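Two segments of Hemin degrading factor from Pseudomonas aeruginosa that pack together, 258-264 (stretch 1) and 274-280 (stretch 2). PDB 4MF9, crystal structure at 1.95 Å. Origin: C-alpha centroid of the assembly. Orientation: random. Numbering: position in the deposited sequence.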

ATOM      1  N   SER A 258       1.949  -9.610 -23.495  1.00 25.72           N
ATOM      2  CA  SER A 258       1.681  -8.544 -24.443  1.00 20.21           C
ATOM      3  C   SER A 258       2.255  -7.158 -24.309  1.00 26.42           C
ATOM      4  O   SER A 258       2.204  -6.425 -25.216  1.00 26.54           O
ATOM      5  CB  SER A 258       0.191  -8.403 -24.632  1.00 28.38           C
ATOM      6  OG  SER A 258      -0.408  -7.373 -23.887  1.00 36.49           O
ATOM      7  N   GLY A 259       2.810  -6.820 -23.172  1.00 24.70           N
ATOM      8  CA  GLY A 259       3.412  -5.507 -22.983  1.00 25.59           C
ATOM      9  C   GLY A 259       2.386  -4.443 -22.645  1.00 26.66           C
ATOM     10  O   GLY A 259       2.669  -3.243 -22.696  1.00 24.81           O
ATOM     11  N   LEU A 260       1.187  -4.852 -22.316  1.00 24.88           N
ATOM     12  CA  LEU A 260       0.150  -3.931 -21.990  1.00 26.56           C
ATOM     13  C   LEU A 260       0.479  -3.142 -20.711  1.00 25.46           C
ATOM     14  O   LEU A 260       0.617  -3.681 -19.680  1.00 21.73           O
ATOM     15  CB  LEU A 260      -1.118  -4.742 -21.759  1.00 26.55           C
ATOM     16  CG  LEU A 260      -2.389  -4.250 -21.147  1.00 27.68           C
ATOM     17  CD1 LEU A 260      -2.722  -2.944 -21.768  1.00 27.33           C
ATOM     18  CD2 LEU A 260      -3.516  -5.170 -21.529  1.00 29.96           C
ATOM     19  N   PRO A 261       0.501  -1.858 -20.827  1.00 21.52           N
ATOM     20  CA  PRO A 261       0.706  -0.995 -19.657  1.00 23.65           C
ATOM     21  C   PRO A 261      -0.520  -1.035 -18.742  1.00 24.33           C
ATOM     22  O   PRO A 261      -1.647  -0.761 -19.170  1.00 19.16           O
ATOM     23  CB  PRO A 261       0.883   0.395 -20.277  1.00 20.41           C
ATOM     24  CG  PRO A 261       0.132   0.312 -21.594  1.00 25.94           C
ATOM     25  CD  PRO A 261       0.361  -1.090 -22.077  1.00 25.21           C
ATOM     26  N   ILE A 262      -0.298  -1.388 -17.482  1.00 20.39           N
ATOM     27  CA  ILE A 262      -1.389  -1.532 -16.531  1.00 15.93           C
ATOM     28  C   ILE A 262      -1.143  -0.623 -15.335  1.00 16.52           C
ATOM     29  O   ILE A 262      -0.145   0.092 -15.296  1.00 18.78           O
ATOM     30  CB  ILE A 262      -1.493  -2.974 -16.059  1.00 12.71           C
ATOM     31  CG1 ILE A 262      -0.183  -3.391 -15.391  1.00 11.69           C
ATOM     32  CG2 ILE A 262      -1.800  -3.894 -17.250  1.00 15.60           C
ATOM     33  CD1 ILE A 262      -0.207  -4.788 -14.801  1.00 10.54           C
ATOM     34  N   MET A 263      -2.041  -0.605 -14.381  1.00 15.97           N
ATOM     35  CA  MET A 263      -1.895   0.086 -13.114  1.00 14.96           C
ATOM     36  C   MET A 263      -2.102  -0.896 -11.987  1.00 14.47           C
ATOM     37  O   MET A 263      -3.039  -1.627 -12.018  1.00 14.19           O
ATOM     38  CB  MET A 263      -2.886   1.222 -12.982  1.00 12.32           C
ATOM     39  CG  MET A 263      -2.777   2.266 -14.039  1.00 16.82           C
ATOM     40  SD  MET A 263      -3.906   3.617 -13.922  1.00 21.19           S
ATOM     41  CE  MET A 263      -3.144   4.452 -12.554  1.00 18.54           C
ATOM     42  N   VAL A 264      -1.214  -0.901 -11.024  1.00 10.08           N
ATOM     43  CA  VAL A 264      -1.312  -1.764  -9.916  1.00 10.58           C
ATOM     44  C   VAL A 264      -1.371  -0.945  -8.625  1.00 11.34           C
ATOM     45  O   VAL A 264      -0.417  -0.310  -8.325  1.00 10.88           O
ATOM     46  CB  VAL A 264      -0.098  -2.739  -9.857  1.00 10.39           C
ATOM     47  CG1 VAL A 264      -0.175  -3.626  -8.675  1.00 10.29           C
ATOM     48  CG2 VAL A 264       0.054  -3.542 -11.130  1.00 10.76           C
ATOM     49  N   ILE A 274       1.040   3.131  -6.217  1.00 10.60           N
ATOM     50  CA  ILE A 274       0.563   2.777  -7.551  1.00  9.95           C
ATOM     51  C   ILE A 274       1.748   2.593  -8.492  1.00 12.01           C
ATOM     52  O   ILE A 274       2.711   3.363  -8.450  1.00 13.72           O
ATOM     53  CB  ILE A 274      -0.355   3.902  -8.114  1.00 10.42           C
ATOM     54  CG1 ILE A 274      -1.445   4.267  -7.109  1.00 11.44           C
ATOM     55  CG2 ILE A 274      -1.002   3.481  -9.420  1.00 12.58           C
ATOM     56  CD1 ILE A 274      -2.040   5.668  -7.311  1.00 10.03           C
ATOM     57  N   HIS A 275       1.688   1.553  -9.316  1.00 12.10           N
ATOM     58  CA  HIS A 275       2.625   1.391 -10.417  1.00 14.23           C
ATOM     59  C   HIS A 275       1.859   1.572 -11.713  1.00 17.27           C
ATOM     60  O   HIS A 275       0.811   0.964 -11.888  1.00 16.14           O
ATOM     61  CB  HIS A 275       3.225  -0.002 -10.416  1.00 13.30           C
ATOM     62  CG  HIS A 275       3.846  -0.390 -11.728  1.00 18.78           C
ATOM     63  ND1 HIS A 275       5.057   0.112 -12.154  1.00 17.94           N
ATOM     64  CD2 HIS A 275       3.416  -1.220 -12.708  1.00 16.83           C
ATOM     65  CE1 HIS A 275       5.354  -0.404 -13.334  1.00 18.77           C
ATOM     66  NE2 HIS A 275       4.370  -1.209 -13.699  1.00 16.49           N
ATOM     67  N   THR A 276       2.378   2.408 -12.610  1.00 17.39           N
ATOM     68  CA  THR A 276       1.813   2.544 -13.948  1.00 17.54           C
ATOM     69  C   THR A 276       2.843   2.078 -14.967  1.00 19.12           C
ATOM     70  O   THR A 276       3.996   2.501 -14.930  1.00 21.55           O
ATOM     71  CB  THR A 276       1.409   3.994 -14.252  1.00 17.92           C
ATOM     72  OG1 THR A 276       0.450   4.440 -13.283  1.00 13.30           O
ATOM     73  CG2 THR A 276       0.801   4.100 -15.638  1.00 19.86           C
ATOM     74  N   GLY A 277       2.435   1.186 -15.860  1.00 18.96           N
ATOM     75  CA  GLY A 277       3.326   0.704 -16.897  1.00 20.94           C
ATOM     76  C   GLY A 277       3.217  -0.789 -17.077  1.00 18.26           C
ATOM     77  O   GLY A 277       2.414  -1.450 -16.419  1.00 18.97           O
ATOM     78  N   PRO A 278       3.994  -1.357 -17.972  1.00 24.81           N
ATOM     79  CA  PRO A 278       3.986  -2.812 -18.183  1.00 20.96           C
ATOM     80  C   PRO A 278       4.654  -3.582 -17.074  1.00 18.88           C
ATOM     81  O   PRO A 278       5.353  -3.019 -16.318  1.00 23.84           O
ATOM     82  CB  PRO A 278       4.784  -2.963 -19.458  1.00 25.06           C
ATOM     83  CG  PRO A 278       5.721  -1.848 -19.388  1.00 28.12           C
ATOM     84  CD  PRO A 278       4.933  -0.699 -18.870  1.00 23.86           C
ATOM     85  N   VAL A 279       4.396  -4.850 -17.002  1.00 14.16           N
ATOM     86  CA  VAL A 279       5.153  -5.743 -16.186  1.00 18.54           C
ATOM     87  C   VAL A 279       5.829  -6.710 -17.134  1.00 22.70           C
ATOM     88  O   VAL A 279       5.325  -6.937 -18.190  1.00 24.38           O
ATOM     89  CB  VAL A 279       4.304  -6.419 -15.145  1.00 16.51           C
ATOM     90  CG1 VAL A 279       3.773  -5.353 -14.192  1.00 17.61           C
ATOM     91  CG2 VAL A 279       3.173  -7.175 -15.774  1.00 15.64           C
ATOM     92  N   CYS A 280       7.033  -7.146 -16.833  1.00 22.45           N
ATOM     93  CA  CYS A 280       7.773  -7.988 -17.778  1.00 24.46           C
ATOM     94  C   CYS A 280       8.203  -9.290 -17.150  1.00 22.61           C
ATOM     95  O   CYS A 280       7.856 -10.361 -17.632  1.00 21.06           O
ATOM     96  CB  CYS A 280       9.017  -7.272 -18.319  1.00 19.75           C
ATOM     97  SG  CYS A 280       8.691  -5.707 -19.162  1.00 38.90           S
TER
HETATM   98  O   HOH W   1       2.596  -5.410 -19.366  1.00 16.31           O

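An antiparallel β pairing is held first by its backbone and then tuned by its side chains, and these two stretches of the hemin degrading factor illustrate the rule. The residues with most surface covered are Ile-262 and Val-264, and each forms a closed pair of hydrogen bonds with the strand opposite. Ile-262 N donates to Gly-277 O and Gly-277 N to Ile-262 O, both at 2.9 Å and nearly straight. Two residues on, Val-264 N reaches His-275 O at 2.9 Å and His-275 N reaches Val-264 O at 3.0 Å. Between these rings Met-263 faces Thr-276 as the non-hydrogen-bonded pair, where a CA-H...O contact from Met-263 CA to His-275 O (3.1 Å) adds to the seam.

Side chains alternate accordingly. Ile-262, Val-264 and His-275 share one face, and β-branched residues such as the first two suit extended backbone. Ile-262, p at chi1, brings its CD1 to 4.1 Å from Val-279 CG1, extending apolar contact beyond the ladder. Val-264 CG2 lies at the edge of the His-275 imidazole, near its plane; that ring directs its NE2 forward along its own stretch, making weak hydrogen bonds to Gly-277 O (3.4 Å) and Pro-278 O (3.3 Å). On the other face, the flexible Met-263 side chain places CE 3.9 Å from Ile-274 CG2 and 3.7 Å from Thr-276 OG1.

Gly-277 pairs with Ile-262 at a positive phi of 136°, where a CB would jam against the preceding carbonyl O and clash with Pro-278 CD. Beyond the pairing, Pro-261 and Pro-278 pack loosely, CB to CD at 4.4 Å, and a water bridges the two stretches, donating to Leu-260 O (2.6 Å) and accepting from Val-279 N (3.0 Å). Altogether 455 Å² is buried, both sides summed.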